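Local coordinates for BH1408 protein (Bacillus halodurans, PDB 4E0A) that probably acts as an N-acetyltransferase of the GNAT family, moving an acetyl group onto an amine of an acceptor, at the interface of chains A and B. Residues are numbered along the deposited sequence; one frame, centred on the assembly and turned at random. Chains: chain A/B, BH1408 protein.

Contact 1: the interface of chains A and B. Residues chain A 127-129, 137, 140, 146-147; chain B 150, 152.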
# COMPACT_ATOMS: atom_id res chain seq x y z
N LEU A 127 -1.75 8.28 -3.60
CA LEU A 127 -1.16 7.49 -4.68
C LEU A 127 -0.11 6.58 -4.10
O LEU A 127 0.30 6.76 -2.95
CB LEU A 127 -0.54 8.40 -5.76
CG LEU A 127 0.60 9.33 -5.35
CD1 LEU A 127 1.98 8.63 -5.29
CD2 LEU A 127 0.64 10.50 -6.32
N ASP A 128 0.37 5.63 -4.89
CA ASP A 128 1.49 4.81 -4.46
C ASP A 128 2.66 4.96 -5.38
O ASP A 128 2.51 5.00 -6.60
CB ASP A 128 1.09 3.34 -4.37
CG ASP A 128 0.12 3.08 -3.22
OD1 ASP A 128 -1.08 2.87 -3.49
OD2 ASP A 128 0.55 3.11 -2.05
N VAL A 129 3.85 5.05 -4.80
CA VAL A 129 5.05 5.17 -5.61
C VAL A 129 6.12 4.18 -5.12
O VAL A 129 6.28 3.95 -3.91
CB VAL A 129 5.57 6.63 -5.60
CG1 VAL A 129 5.96 7.05 -4.18
CG2 VAL A 129 6.73 6.78 -6.57
N LYS A 137 9.19 10.72 -6.56
CA LYS A 137 9.14 11.18 -5.18
C LYS A 137 9.44 12.69 -5.06
O LYS A 137 8.74 13.42 -4.35
CB LYS A 137 10.08 10.36 -4.29
CG LYS A 137 9.58 8.92 -4.07
CD LYS A 137 10.29 8.22 -2.91
CE LYS A 137 11.69 7.75 -3.29
NZ LYS A 137 12.30 6.91 -2.22
N TYR A 140 6.38 14.63 -6.39
CA TYR A 140 5.27 14.66 -5.44
C TYR A 140 5.60 15.42 -4.16
O TYR A 140 4.74 16.12 -3.60
CB TYR A 140 4.73 13.25 -5.18
CG TYR A 140 4.06 12.69 -6.42
CD1 TYR A 140 2.97 13.34 -6.98
CD2 TYR A 140 4.54 11.54 -7.05
CE1 TYR A 140 2.36 12.87 -8.13
CE2 TYR A 140 3.92 11.05 -8.21
CZ TYR A 140 2.84 11.73 -8.74
OH TYR A 140 2.21 11.28 -9.88
N ARG A 146 3.06 14.00 1.20
CA ARG A 146 3.84 13.40 2.28
C ARG A 146 3.57 11.90 2.38
O ARG A 146 2.53 11.42 1.91
CB ARG A 146 3.53 14.11 3.61
CG ARG A 146 2.11 13.90 4.12
CD ARG A 146 1.58 15.10 4.90
NE ARG A 146 1.34 16.25 4.03
CZ ARG A 146 0.55 17.27 4.35
NH1 ARG A 146 -0.08 17.29 5.52
NH2 ARG A 146 0.39 18.28 3.50
N CYS A 147 4.50 11.17 2.98
CA CYS A 147 4.35 9.72 3.12
C CYS A 147 3.35 9.40 4.22
O CYS A 147 3.47 9.88 5.35
CB CYS A 147 5.69 9.03 3.41
SG CYS A 147 5.55 7.22 3.62
N GLN B 150 5.59 3.24 -1.28
CA GLN B 150 4.92 4.00 -0.23
C GLN B 150 3.66 4.71 -0.73
O GLN B 150 3.57 5.10 -1.90
CB GLN B 150 5.88 4.99 0.41
CG GLN B 150 6.51 5.96 -0.54
CD GLN B 150 7.46 6.92 0.16
OE1 GLN B 150 7.18 8.11 0.27
NE2 GLN B 150 8.58 6.40 0.64
N MSE B 152 1.48 7.90 -0.67
CA MSE B 152 1.65 9.32 -0.44
C MSE B 152 0.30 9.98 -0.37
O MSE B 152 -0.65 9.49 -0.98
CB MSE B 152 2.44 9.90 -1.59
CG MSE B 152 3.57 8.99 -1.84
SE MSE B 152 5.05 9.89 -1.08
CE MSE B 152 5.38 10.60 -2.83
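The backbone N of B:Met152 gives a hydrogen bond to the carbonyl O of A:Leu127, 2.8 Å long and nearly straight at 166°. The return bond, from A:Leu127 N to B:Met152 O, is longer at 3.1 Å and more bent. Two residues on in chain A and two back in chain B, A:Val129 and B:Gln150 repeat the exchange. A:Val129 N donates to B:Gln150 O, and B:Gln150 N donates to A:Val129 O at 2.8 Å. These paired bonds make two antiparallel bridges between strands of different chains.

B:Met152 is a selenomethionine, and its side chain packs toward chain A. CG stands anti to its own carbonyl carbon (chi1 -45°), and the chain then bends at both later torsions. CG meets the CD1 branch of A:Leu127 at 3.8 Å, and the two side chains cross at a slant. The bends carry the terminal methyl CE on to A:Tyr140 CB, 3.6 Å away, and to the CG1 branch of A:Val129. A:Tyr140 thus touches the partner with its CB, while one face of its ring takes A:Leu127 CD2 of its own chain, toward the rim.

B:Gln150 lies side by side with A:Val129 and points the same way. Its CG sits between the backbone N and the carbonyl carbon (chi1 57°), where it packs 3.8 Å from A:Val129 CG1. The chain is extended beyond CG, and the amide oxygen OE1 comes within 3.6 Å of A:Cys147 CB. A:Cys147 SG also lies against B:Gln150 CB, at 3.9 Å.

The B strand 146-155 runs between the A strands 124-130 and 146-155, with A:Tyr140 and A:Lys137 on the neighbouring A helix 134-142. The last strand of one chain is therefore built into the sheet of the other.

Contact 2: the interface of chains A and B. Residues chain A 86, 125-126, 146-148; chain B 29, 32, 151-153.
A:Gln148 meets B:Glu153 where the last strands of two chains of this GNAT-family protein are exchanged in the deposited assembly. The A:Gln148 backbone N first pairs with B:Thr151 O at 2.8 Å. Its CB then lies 3.5 Å from the carboxylate carbon CD of B:Glu153. CG stands anti to the backbone N (chi1 -176°) and passes the carboxylate oxygen OE1 of B:Glu153. The amide carbon CD comes up to the tip of B:Ile32, 4.0 Å from its CD1. The amide oxygen OE1 lies near B:Thr151 CG2. The amide nitrogen NE2 bonds to two acids. It gives a nearly straight 2.9 Å bond (173°) to B:Glu153 OE1, reaching that oxygen from above the carboxylate plane. It also bonds to A:Glu126 OE2, which A:Arg86 NH2 grips from the opposite face.

B:Arg29 holds B:Glu153 end-on in a salt bridge within chain B. Its NH1 takes the syn lone pair of OE2 at 2.8 Å, and its NH2 bonds to OE1. This twin grip should fix the rotation of the carboxylate. Water 1 links B:Glu153 OE1 to A:Arg86 NH2, and water 2 links OE2 to A:Cys147 O. The arginines may ease the nearness of the two acids, whose A:Glu126 OE2 and B:Glu153 OE1 are 4.7 Å apart. Beside them, A:Arg146, a poorly ordered residue, exchanges two backbone hydrogen bonds with B:Glu153, B:Glu153 N reaching A:Arg146 O at 2.8 Å.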
# COMPACT_ATOMS: atom_id res chain seq x y z
N ARG A 86 -13.83 7.29 4.91
CA ARG A 86 -12.87 8.08 4.17
C ARG A 86 -13.22 8.22 2.69
O ARG A 86 -13.57 7.26 2.02
CB ARG A 86 -11.48 7.46 4.33
CG ARG A 86 -10.36 8.40 4.08
CD ARG A 86 -9.13 7.93 4.81
NE ARG A 86 -7.93 8.49 4.20
CZ ARG A 86 -7.49 9.71 4.44
NH1 ARG A 86 -8.15 10.48 5.30
NH2 ARG A 86 -6.40 10.15 3.84
N ILE A 125 -5.85 13.50 -1.47
CA ILE A 125 -5.40 12.83 -2.68
C ILE A 125 -4.36 11.81 -2.23
O ILE A 125 -3.53 12.13 -1.38
CB ILE A 125 -4.74 13.80 -3.65
CG1 ILE A 125 -5.77 14.84 -4.11
CG2 ILE A 125 -4.16 13.06 -4.85
CD1 ILE A 125 -5.17 15.95 -4.92
N GLU A 126 -4.43 10.59 -2.77
CA GLU A 126 -3.47 9.56 -2.44
C GLU A 126 -2.92 8.90 -3.71
O GLU A 126 -3.55 8.96 -4.76
CB GLU A 126 -4.11 8.50 -1.53
CG GLU A 126 -4.65 9.05 -0.22
CD GLU A 126 -5.19 7.94 0.68
OE1 GLU A 126 -5.55 6.86 0.14
OE2 GLU A 126 -5.25 8.14 1.91
N ARG A 146 3.06 14.00 1.20
CA ARG A 146 3.84 13.40 2.28
C ARG A 146 3.57 11.90 2.38
O ARG A 146 2.53 11.42 1.91
CB ARG A 146 3.53 14.11 3.61
CG ARG A 146 2.11 13.90 4.12
CD ARG A 146 1.58 15.10 4.90
NE ARG A 146 1.34 16.25 4.03
CZ ARG A 146 0.55 17.27 4.35
NH1 ARG A 146 -0.08 17.29 5.52
NH2 ARG A 146 0.39 18.28 3.50
N CYS A 147 4.50 11.17 2.98
CA CYS A 147 4.35 9.72 3.12
C CYS A 147 3.35 9.40 4.22
O CYS A 147 3.47 9.88 5.35
CB CYS A 147 5.69 9.03 3.41
SG CYS A 147 5.55 7.22 3.62
N GLN A 148 2.35 8.60 3.86
CA GLN A 148 1.35 8.16 4.82
C GLN A 148 1.81 6.87 5.48
O GLN A 148 1.82 6.75 6.71
CB GLN A 148 0.03 7.92 4.10
CG GLN A 148 -1.11 7.55 5.03
CD GLN A 148 -2.31 7.08 4.25
OE1 GLN A 148 -2.50 5.89 4.01
NE2 GLN A 148 -3.14 8.03 3.83
N ARG B 29 -2.75 9.26 14.09
CA ARG B 29 -3.55 9.49 12.88
C ARG B 29 -5.05 9.31 13.12
O ARG B 29 -5.67 8.38 12.58
CB ARG B 29 -3.09 8.59 11.74
CG ARG B 29 -1.69 8.92 11.20
CD ARG B 29 -1.60 10.33 10.67
NE ARG B 29 -2.56 10.61 9.60
CZ ARG B 29 -2.28 10.51 8.31
NH1 ARG B 29 -1.07 10.14 7.91
NH2 ARG B 29 -3.21 10.79 7.40
N ILE B 32 -7.57 8.82 10.34
CA ILE B 32 -7.72 7.51 9.71
C ILE B 32 -8.26 6.46 10.68
O ILE B 32 -9.15 5.68 10.33
CB ILE B 32 -6.38 7.04 9.09
CG1 ILE B 32 -6.00 7.98 7.94
CG2 ILE B 32 -6.48 5.61 8.61
CD1 ILE B 32 -4.59 7.83 7.46
N THR B 151 2.70 4.84 0.17
CA THR B 151 1.48 5.58 -0.11
C THR B 151 1.74 7.01 0.27
O THR B 151 2.17 7.31 1.39
CB THR B 151 0.32 5.06 0.75
OG1 THR B 151 0.12 3.66 0.52
CG2 THR B 151 -0.97 5.83 0.40
N MSE B 152 1.48 7.90 -0.67
CA MSE B 152 1.65 9.32 -0.44
C MSE B 152 0.30 9.98 -0.37
O MSE B 152 -0.65 9.49 -0.98
CB MSE B 152 2.44 9.90 -1.59
CG MSE B 152 3.57 8.99 -1.84
SE MSE B 152 5.05 9.89 -1.08
CE MSE B 152 5.38 10.60 -2.83
N GLU B 153 0.22 11.07 0.39
CA GLU B 153 -1.06 11.73 0.61
C GLU B 153 -0.94 13.24 0.57
O GLU B 153 0.09 13.81 0.94
CB GLU B 153 -1.65 11.32 1.97
CG GLU B 153 -0.77 11.71 3.13
CD GLU B 153 -1.24 11.19 4.48
OE1 GLU B 153 -2.41 10.78 4.61
OE2 GLU B 153 -0.40 11.18 5.42
O HOH W 1 -4.55 12.08 4.05
O HOH W 2 1.64 11.87 6.79

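Contact 1 and contact 2 lie side by side, their C-alpha centres about 8 Å apart. They share A:Arg146, A:Cys147 and B:Met152. Both use the B strand 146-155 against the A strands 124-130 and 146-155. In contact 1 backbone pairing is joined by mainly apolar side-chain packing, near helix 134-142. Contact 2 is the charged part, and it also draws in A strand 86-96 and a B loop. The interface is two-fold symmetric, so each contact recurs with the chains exchanged. Such mutual strand exchange suggests a stable dimer, although the structure alone does not show the state in solution.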